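Local coordinates for transcriptional regulator (Pseudomonas aeruginosa, PDB 3E7Q), which probably represses transcription as a TetR-family regulator, binding cis-regulatory DNA through a helix-turn-helix near its N-terminus, at the interface of chains A and B. Coordinates in Å, arbitrary orientation; residue numbers count along the deposited sequence, not the author numbering. Chains: chain A/B, transcriptional regulator.

The interface of chains A and B. Residues chain A 191, 194-195, 198; chain B 204, 207-208.
B:Arg207 reaches across to A:Asp198 and meets its carboxylate side-on, through NE and NH2, in a patch between the C-terminal regions of two TetR-family chains. Such regulators typically dimerise through their C-terminal helical domains, and the two-fold symmetry of this interface fits that role. The arginine belongs to the 3-10 turn 205-207 that follows helix 186-204; the aspartate lies on the same helix of the other chain. The salt bridge runs from B:Arg207 NE to A:Asp198 OD2 at 3.0 Å, a fairly straight hydrogen bond (159° at H), and OD2 lies in the guanidinium plane, at its edge. B:Arg207 NH2 adds hydrogen bonds to A:Asp198 OD1 and A:Asp198 OD2, each at 3.1 Å and each on a syn lone pair; OD1 is tilted from the guanidinium plane. A:Asp198 OD2 thus accepts from both NE and NH2. The fork is not coplanar: the carboxylate is turned 37° from the guanidinium, and NE meets OD2 on its syn side but well out of the carboxylate plane.

CB of A:Glu194 covers one guanidinium face, 3.8 Å from CZ of B:Arg207 and over the group's centre. The carboxylate of A:Glu194 stays short of direct contact, A:Glu194 OE1 being 4.9 Å from B:Arg207 NH2, where opposite charge may still lend modest attraction.

With CG anti to the backbone N (chi1 177°), B:Arg207 CG packs 3.4 Å from A:Ala195 CB; bends at chi2 and chi3 then turn the guanidinium towards A:Asp198. A:Ala195 CB also meets B:Phe208 CE2, 3.6 Å away.

The chain of A:Gln191 runs out straight after CG, antiparallel to the arginine side chain. A:Gln191 NE2 donates to the backbone carbonyl O of B:Arg207 at 2.8 Å, with that oxygen nearly in the amide plane.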
loop_
_atom_site.group_PDB
_atom_site.type_symbol
_atom_site.label_atom_id
_atom_site.label_comp_id
_atom_site.label_asym_id
_atom_site.label_seq_id
_atom_site.Cartn_x
_atom_site.Cartn_y
_atom_site.Cartn_z
ATOM N N GLN A 191 1.066 11.681 15.430
ATOM C CA GLN A 191 -0.050 12.541 15.801
ATOM C C GLN A 191 -1.381 12.054 15.189
ATOM O O GLN A 191 -2.370 11.959 15.867
ATOM C CB GLN A 191 0.257 13.989 15.350
ATOM C CG GLN A 191 -0.804 15.018 15.785
ATOM C CD GLN A 191 -0.725 16.348 15.028
ATOM O OE1 GLN A 191 0.296 16.685 14.372
ATOM N NE2 GLN A 191 -1.807 17.118 15.126
ATOM N N GLU A 194 -2.391 8.812 17.075
ATOM C CA GLU A 194 -2.916 9.218 18.380
ATOM C C GLU A 194 -4.297 9.831 18.278
ATOM O O GLU A 194 -5.151 9.582 19.148
ATOM C CB GLU A 194 -1.975 10.216 19.013
ATOM C CG GLU A 194 -0.559 9.658 19.310
ATOM C CD GLU A 194 -0.436 8.673 20.493
ATOM O OE1 GLU A 194 -1.447 8.251 21.141
ATOM O OE2 GLU A 194 0.730 8.296 20.765
ATOM N N ALA A 195 -4.541 10.604 17.215
ATOM C CA ALA A 195 -5.914 11.138 16.928
ATOM C C ALA A 195 -6.951 10.033 16.666
ATOM O O ALA A 195 -8.150 10.157 17.038
ATOM C CB ALA A 195 -5.859 12.130 15.727
ATOM N N ASP A 198 -7.708 8.653 20.131
ATOM C CA ASP A 198 -8.634 9.664 20.729
ATOM C C ASP A 198 -10.031 9.513 20.247
ATOM O O ASP A 198 -10.982 9.638 21.018
ATOM C CB ASP A 198 -8.260 11.091 20.338
ATOM C CG ASP A 198 -6.937 11.579 20.961
ATOM O OD1 ASP A 198 -6.265 10.809 21.685
ATOM O OD2 ASP A 198 -6.581 12.752 20.739
ATOM N N ALA B 204 -12.053 14.002 18.431
ATOM C CA ALA B 204 -10.751 13.788 17.874
ATOM C C ALA B 204 -10.243 14.888 16.928
ATOM O O ALA B 204 -9.035 14.948 16.658
ATOM C CB ALA B 204 -10.704 12.405 17.173
ATOM N N ARG B 207 -7.303 16.944 18.228
ATOM C CA ARG B 207 -5.942 16.544 17.998
ATOM C C ARG B 207 -5.418 17.131 16.653
ATOM O O ARG B 207 -4.225 17.313 16.482
ATOM C CB ARG B 207 -5.848 15.006 18.085
ATOM C CG ARG B 207 -4.437 14.424 17.772
ATOM C CD ARG B 207 -3.451 14.613 18.927
ATOM N NE ARG B 207 -3.880 13.784 20.020
ATOM C CZ ARG B 207 -3.111 13.302 20.988
ATOM N NH1 ARG B 207 -1.817 13.542 21.004
ATOM N NH2 ARG B 207 -3.666 12.499 21.905
ATOM N N PHE B 208 -6.288 17.478 15.720
ATOM C CA PHE B 208 -5.832 18.110 14.470
ATOM C C PHE B 208 -5.622 19.639 14.606
ATOM O O PHE B 208 -6.340 20.468 14.017
ATOM C CB PHE B 208 -6.753 17.724 13.289
ATOM C CG PHE B 208 -6.685 16.261 12.930
ATOM C CD1 PHE B 208 -5.648 15.765 12.117
ATOM C CD2 PHE B 208 -7.580 15.357 13.466
ATOM C CE1 PHE B 208 -5.518 14.400 11.817
ATOM C CE2 PHE B 208 -7.494 13.981 13.112
ATOM C CZ PHE B 208 -6.433 13.517 12.295
#